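Long-range contact in fructose transport system repressor FruR (Pseudomonas putida, PDB 3O74), which probably binds specific DNA operators as a LacI-family transcriptional repressor and activator, with fructose 1-phosphate as its preferred effector: residues Y75-D89 with L92-D104. Sequence-based numbering, arbitrary orientation.
Sequences YRELQDKGLPVIAID and LDPAHFCSVISDD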
loop_
_atom_site.group_PDB
_atom_site.type_symbol
_atom_site.label_atom_id
_atom_site.label_comp_id
_atom_site.label_asym_id
_atom_site.label_seq_id
_atom_site.Cartn_x
_atom_site.Cartn_y
_atom_site.Cartn_z
ATOM N N TYR B 75 -12.379 9.861 -21.915
ATOM C CA TYR B 75 -12.065 8.472 -22.243
ATOM C C TYR B 75 -12.735 8.005 -23.528
ATOM O O TYR B 75 -12.225 7.123 -24.212
ATOM C CB TYR B 75 -12.346 7.527 -21.073
ATOM C CG TYR B 75 -11.334 7.688 -19.966
ATOM C CD1 TYR B 75 -10.001 7.348 -20.163
ATOM C CD2 TYR B 75 -11.704 8.201 -18.734
ATOM C CE1 TYR B 75 -9.066 7.509 -19.154
ATOM C CE2 TYR B 75 -10.787 8.363 -17.727
ATOM C CZ TYR B 75 -9.469 8.018 -17.936
ATOM O OH TYR B 75 -8.559 8.188 -16.917
ATOM N N ARG B 76 -13.869 8.611 -23.862
ATOM C CA ARG B 76 -14.512 8.337 -25.144
ATOM C C ARG B 76 -13.613 8.788 -26.296
ATOM O O ARG B 76 -13.513 8.111 -27.319
ATOM C CB ARG B 76 -15.872 9.033 -25.223
ATOM C CG ARG B 76 -16.933 8.428 -24.315
ATOM C CD ARG B 76 -17.439 7.105 -24.866
ATOM N NE ARG B 76 -17.891 7.238 -26.249
ATOM C CZ ARG B 76 -19.085 7.701 -26.608
ATOM N NH1 ARG B 76 -19.957 8.081 -25.684
ATOM N NH2 ARG B 76 -19.407 7.788 -27.891
ATOM N N GLU B 77 -12.953 9.929 -26.122
ATOM C CA GLU B 77 -12.029 10.431 -27.138
ATOM C C GLU B 77 -10.886 9.449 -27.369
ATOM O O GLU B 77 -10.551 9.136 -28.512
ATOM C CB GLU B 77 -11.466 11.800 -26.747
ATOM C CG GLU B 77 -12.443 12.957 -26.887
ATOM C CD GLU B 77 -11.835 14.283 -26.460
ATOM O OE1 GLU B 77 -10.592 14.413 -26.500
ATOM O OE2 GLU B 77 -12.601 15.195 -26.082
ATOM N N LEU B 78 -10.294 8.968 -26.279
ATOM C CA LEU B 78 -9.174 8.038 -26.359
ATOM C C LEU B 78 -9.599 6.733 -27.022
ATOM O O LEU B 78 -8.889 6.193 -27.869
ATOM C CB LEU B 78 -8.613 7.761 -24.961
ATOM C CG LEU B 78 -8.051 8.957 -24.192
ATOM C CD1 LEU B 78 -7.573 8.534 -22.813
ATOM C CD2 LEU B 78 -6.916 9.599 -24.970
ATOM N N GLN B 79 -10.770 6.237 -26.634
ATOM C CA GLN B 79 -11.321 5.006 -27.192
ATOM C C GLN B 79 -11.585 5.129 -28.693
ATOM O O GLN B 79 -11.333 4.194 -29.458
ATOM C CB GLN B 79 -12.612 4.640 -26.455
ATOM C CG GLN B 79 -13.409 3.513 -27.085
ATOM C CD GLN B 79 -14.646 3.165 -26.279
ATOM O OE1 GLN B 79 -15.716 3.747 -26.475
ATOM N NE2 GLN B 79 -14.506 2.212 -25.361
ATOM N N ASP B 80 -12.095 6.284 -29.111
ATOM C CA ASP B 80 -12.369 6.526 -30.525
ATOM C C ASP B 80 -11.084 6.531 -31.343
ATOM O O ASP B 80 -11.099 6.249 -32.540
ATOM C CB ASP B 80 -13.116 7.849 -30.714
ATOM C CG ASP B 80 -14.553 7.781 -30.234
ATOM O OD1 ASP B 80 -15.067 6.658 -30.050
ATOM O OD2 ASP B 80 -15.169 8.853 -30.048
ATOM N N LYS B 81 -9.974 6.858 -30.688
ATOM C CA LYS B 81 -8.672 6.869 -31.345
ATOM C C LYS B 81 -7.979 5.506 -31.286
ATOM O O LYS B 81 -6.822 5.372 -31.681
ATOM C CB LYS B 81 -7.778 7.972 -30.768
ATOM C CG LYS B 81 -8.186 9.385 -31.195
ATOM C CD LYS B 81 -7.258 10.437 -30.596
ATOM C CE LYS B 81 -7.516 11.826 -31.172
ATOM N NZ LYS B 81 -8.815 12.411 -30.729
ATOM N N GLY B 82 -8.692 4.497 -30.791
ATOM C CA GLY B 82 -8.208 3.127 -30.834
ATOM C C GLY B 82 -7.616 2.564 -29.553
ATOM O O GLY B 82 -7.124 1.434 -29.545
ATOM N N LEU B 83 -7.649 3.337 -28.472
ATOM C CA LEU B 83 -7.123 2.859 -27.194
ATOM C C LEU B 83 -8.169 2.075 -26.403
ATOM O O LEU B 83 -9.235 2.600 -26.086
ATOM C CB LEU B 83 -6.605 4.024 -26.346
ATOM C CG LEU B 83 -6.054 3.663 -24.961
ATOM C CD1 LEU B 83 -4.915 2.662 -25.068
ATOM C CD2 LEU B 83 -5.600 4.907 -24.216
ATOM N N PRO B 84 -7.868 0.806 -26.089
ATOM C CA PRO B 84 -8.728 0.018 -25.205
ATOM C C PRO B 84 -8.670 0.557 -23.784
ATOM O O PRO B 84 -7.579 0.678 -23.223
ATOM C CB PRO B 84 -8.097 -1.378 -25.252
ATOM C CG PRO B 84 -7.258 -1.391 -26.492
ATOM C CD PRO B 84 -6.770 0.009 -26.653
ATOM N N VAL B 85 -9.828 0.878 -23.214
ATOM C CA VAL B 85 -9.894 1.381 -21.848
ATOM C C VAL B 85 -10.672 0.406 -20.977
ATOM O O VAL B 85 -11.841 0.118 -21.243
ATOM C CB VAL B 85 -10.561 2.772 -21.789
ATOM C CG1 VAL B 85 -10.685 3.246 -20.348
ATOM C CG2 VAL B 85 -9.778 3.777 -22.619
ATOM N N ILE B 86 -10.015 -0.116 -19.948
ATOM C CA ILE B 86 -10.659 -1.047 -19.027
ATOM C C ILE B 86 -10.782 -0.412 -17.653
ATOM O O ILE B 86 -9.774 -0.123 -17.006
ATOM C CB ILE B 86 -9.871 -2.362 -18.903
ATOM C CG1 ILE B 86 -9.608 -2.960 -20.283
ATOM C CG2 ILE B 86 -10.623 -3.351 -18.014
ATOM C CD1 ILE B 86 -10.873 -3.331 -21.029
ATOM N N ALA B 87 -12.015 -0.188 -17.206
ATOM C CA ALA B 87 -12.244 0.377 -15.879
ATOM C C ALA B 87 -12.018 -0.677 -14.805
ATOM O O ALA B 87 -12.331 -1.850 -14.998
ATOM C CB ALA B 87 -13.653 0.967 -15.770
ATOM N N ILE B 88 -11.476 -0.253 -13.670
ATOM C CA ILE B 88 -11.261 -1.151 -12.546
ATOM C C ILE B 88 -11.798 -0.526 -11.263
ATOM O O ILE B 88 -11.495 0.628 -10.952
ATOM C CB ILE B 88 -9.759 -1.479 -12.363
ATOM C CG1 ILE B 88 -9.254 -2.338 -13.521
ATOM C CG2 ILE B 88 -9.521 -2.191 -11.042
ATOM C CD1 ILE B 88 -7.817 -2.829 -13.343
ATOM N N ASP B 89 -12.598 -1.296 -10.530
ATOM C CA ASP B 89 -13.161 -0.864 -9.247
ATOM C C ASP B 89 -14.228 0.220 -9.393
ATOM O O ASP B 89 -15.326 0.092 -8.862
ATOM C CB ASP B 89 -12.053 -0.403 -8.292
ATOM C CG ASP B 89 -12.560 -0.152 -6.883
ATOM O OD1 ASP B 89 -13.385 0.767 -6.699
ATOM O OD2 ASP B 89 -12.132 -0.871 -5.956
ATOM N N LEU B 92 -16.876 2.679 -15.555
ATOM C CA LEU B 92 -17.145 3.708 -16.547
ATOM C C LEU B 92 -18.481 3.382 -17.228
ATOM O O LEU B 92 -19.092 2.354 -16.943
ATOM C CB LEU B 92 -16.003 3.806 -17.558
ATOM C CG LEU B 92 -14.670 4.358 -17.028
ATOM C CD1 LEU B 92 -13.548 4.213 -18.050
ATOM C CD2 LEU B 92 -14.815 5.812 -16.599
ATOM N N ASP B 93 -18.924 4.256 -18.124
ATOM C CA ASP B 93 -20.237 4.133 -18.763
ATOM C C ASP B 93 -20.471 2.728 -19.333
ATOM O O ASP B 93 -19.771 2.297 -20.244
ATOM C CB ASP B 93 -20.353 5.192 -19.863
ATOM C CG ASP B 93 -21.697 5.179 -20.567
ATOM O OD1 ASP B 93 -22.565 4.350 -20.220
ATOM O OD2 ASP B 93 -21.875 6.011 -21.478
ATOM N N PRO B 94 -21.464 2.010 -18.789
ATOM C CA PRO B 94 -21.765 0.630 -19.192
ATOM C C PRO B 94 -22.179 0.506 -20.660
ATOM O O PRO B 94 -22.181 -0.596 -21.206
ATOM C CB PRO B 94 -22.922 0.238 -18.266
ATOM C CG PRO B 94 -23.507 1.528 -17.806
ATOM C CD PRO B 94 -22.368 2.489 -17.729
ATOM N N ALA B 95 -22.518 1.627 -21.287
ATOM C CA ALA B 95 -22.909 1.625 -22.691
ATOM C C ALA B 95 -21.713 1.705 -23.638
ATOM O O ALA B 95 -21.860 1.494 -24.843
ATOM C CB ALA B 95 -23.890 2.762 -22.972
ATOM N N HIS B 96 -20.531 2.003 -23.104
ATOM C CA HIS B 96 -19.374 2.234 -23.971
ATOM C C HIS B 96 -18.063 1.593 -23.504
ATOM O O HIS B 96 -17.158 1.367 -24.310
ATOM C CB HIS B 96 -19.171 3.739 -24.186
ATOM C CG HIS B 96 -20.300 4.401 -24.899
ATOM N ND1 HIS B 96 -20.485 4.300 -26.269
ATOM C CD2 HIS B 96 -21.323 5.173 -24.454
ATOM C CE1 HIS B 96 -21.555 4.976 -26.623
ATOM N NE2 HIS B 96 -22.086 5.518 -25.534
ATOM N N PHE B 97 -17.962 1.300 -22.212
ATOM C CA PHE B 97 -16.717 0.791 -21.647
ATOM C C PHE B 97 -16.883 -0.549 -20.943
ATOM O O PHE B 97 -17.937 -0.856 -20.394
ATOM C CB PHE B 97 -16.123 1.801 -20.658
ATOM C CG PHE B 97 -15.808 3.135 -21.267
ATOM C CD1 PHE B 97 -16.702 4.189 -21.163
ATOM C CD2 PHE B 97 -14.613 3.339 -21.938
ATOM C CE1 PHE B 97 -16.413 5.423 -21.725
ATOM C CE2 PHE B 97 -14.319 4.566 -22.504
ATOM C CZ PHE B 97 -15.220 5.609 -22.398
ATOM N N CYS B 98 -15.822 -1.344 -20.970
ATOM C CA CYS B 98 -15.732 -2.551 -20.165
ATOM C C CYS B 98 -15.236 -2.181 -18.767
ATOM O O CYS B 98 -14.216 -1.504 -18.629
ATOM C CB CYS B 98 -14.755 -3.523 -20.833
ATOM S SG CYS B 98 -14.437 -5.026 -19.923
ATOM N N SER B 99 -15.953 -2.616 -17.733
ATOM C CA SER B 99 -15.530 -2.350 -16.355
ATOM C C SER B 99 -15.475 -3.632 -15.542
ATOM O O SER B 99 -16.335 -4.500 -15.668
ATOM C CB SER B 99 -16.475 -1.353 -15.667
ATOM O OG SER B 99 -16.587 -0.146 -16.404
ATOM N N VAL B 100 -14.452 -3.755 -14.706
ATOM C CA VAL B 100 -14.397 -4.860 -13.758
ATOM C C VAL B 100 -14.450 -4.297 -12.344
ATOM O O VAL B 100 -13.579 -3.529 -11.943
ATOM C CB VAL B 100 -13.123 -5.714 -13.934
ATOM C CG1 VAL B 100 -13.161 -6.930 -13.015
ATOM C CG2 VAL B 100 -12.969 -6.147 -15.379
ATOM N N ILE B 101 -15.467 -4.691 -11.587
ATOM C CA ILE B 101 -15.718 -4.094 -10.283
ATOM C C ILE B 101 -16.143 -5.138 -9.257
ATOM O O ILE B 101 -16.330 -6.306 -9.592
ATOM C CB ILE B 101 -16.814 -3.005 -10.367
ATOM C CG1 ILE B 101 -18.190 -3.621 -10.646
ATOM C CG2 ILE B 101 -16.475 -1.982 -11.443
ATOM C CD1 ILE B 101 -19.314 -2.597 -10.669
ATOM N N SER B 102 -16.273 -4.712 -8.003
ATOM C CA SER B 102 -16.818 -5.572 -6.964
ATOM C C SER B 102 -18.322 -5.355 -6.845
ATOM O O SER B 102 -18.825 -4.281 -7.165
ATOM C CB SER B 102 -16.119 -5.319 -5.630
ATOM O OG SER B 102 -14.772 -5.750 -5.682
ATOM N N ASP B 103 -19.039 -6.384 -6.404
ATOM C CA ASP B 103 -20.488 -6.290 -6.231
ATOM C C ASP B 103 -20.807 -5.524 -4.951
ATOM O O ASP B 103 -21.234 -6.110 -3.956
ATOM C CB ASP B 103 -21.107 -7.686 -6.188
ATOM C CG ASP B 103 -22.624 -7.656 -6.141
ATOM O OD1 ASP B 103 -23.209 -6.550 -6.157
ATOM O OD2 ASP B 103 -23.233 -8.744 -6.087
ATOM N N ASP B 104 -20.608 -4.209 -4.998
ATOM C CA ASP B 104 -20.621 -3.367 -3.803
ATOM C C ASP B 104 -21.980 -3.205 -3.133
ATOM O O ASP B 104 -22.072 -3.194 -1.907
ATOM C CB ASP B 104 -20.034 -1.992 -4.117
ATOM C CG ASP B 104 -18.534 -2.032 -4.307
ATOM O OD1 ASP B 104 -17.905 -3.031 -3.895
ATOM O OD2 ASP B 104 -17.986 -1.061 -4.866
HETATM O O HOH W 1 -19.873 7.627 -22.337
HETATM O O HOH W 2 -18.319 2.993 -27.926
HETATM O O HOH W 3 -16.062 -1.946 -6.814
#
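Ala87 and Ile88 of strand 85-88 lie beside Ser99 and Val100 of strand 98-102, neighbouring parallel strands in the Rossmann-like, periplasmic-binding-protein fold of the LacI-family effector domain. Three backbone hydrogen bonds join the strands: Ala87 N to Cys98 O, Val100 N to Ala87 O, and Asp89 N to Val100 O (2.8 Å). Beyond the strands, helix 74-80 packs against the loop entering strand 98-102. There the Arg76 chain, bent at chi2 and chi3, lays its guanidinium flat on one face of the His96 imidazole, planes 14° apart and centres 3.7 Å apart. NH1 sits over the ring centre, a stack rather than a hydrogen bond. Gln79 reaches the same loop with CG anti to the backbone N (chi1 170°) and an extended chain, and its NE2 donates to His96 O at 3.0 Å, the acceptor lying close to the plane of the Gln79 amide and the donor tilted from that of the carbonyl; a water links Gln79 OE1 to His96 ND1. Phe97 turns its CZ edge to the helix backbone at Tyr75 and Arg76, 3.7 Å from Tyr75 CB and 3.6 Å from Arg76 CD, while Leu92 CD1 lies over one face of the ring, toward its rim, and touches Val85 CG1 at 3.8 Å. Tyr75 OH turns elsewhere, to Glu47. On the Ala87 side of the sheet, Ser99 OG lies 3.2 Å from Ala87 CB and accepts from Leu92 N, tying the loop back to its strand. At the far end Asp89, whose OD1 hydrogen-bonds a glycerol, probably from the crystallisation liquor, is bridged through its carbonyl O by one water to Ser102 N and Asp104 OD2.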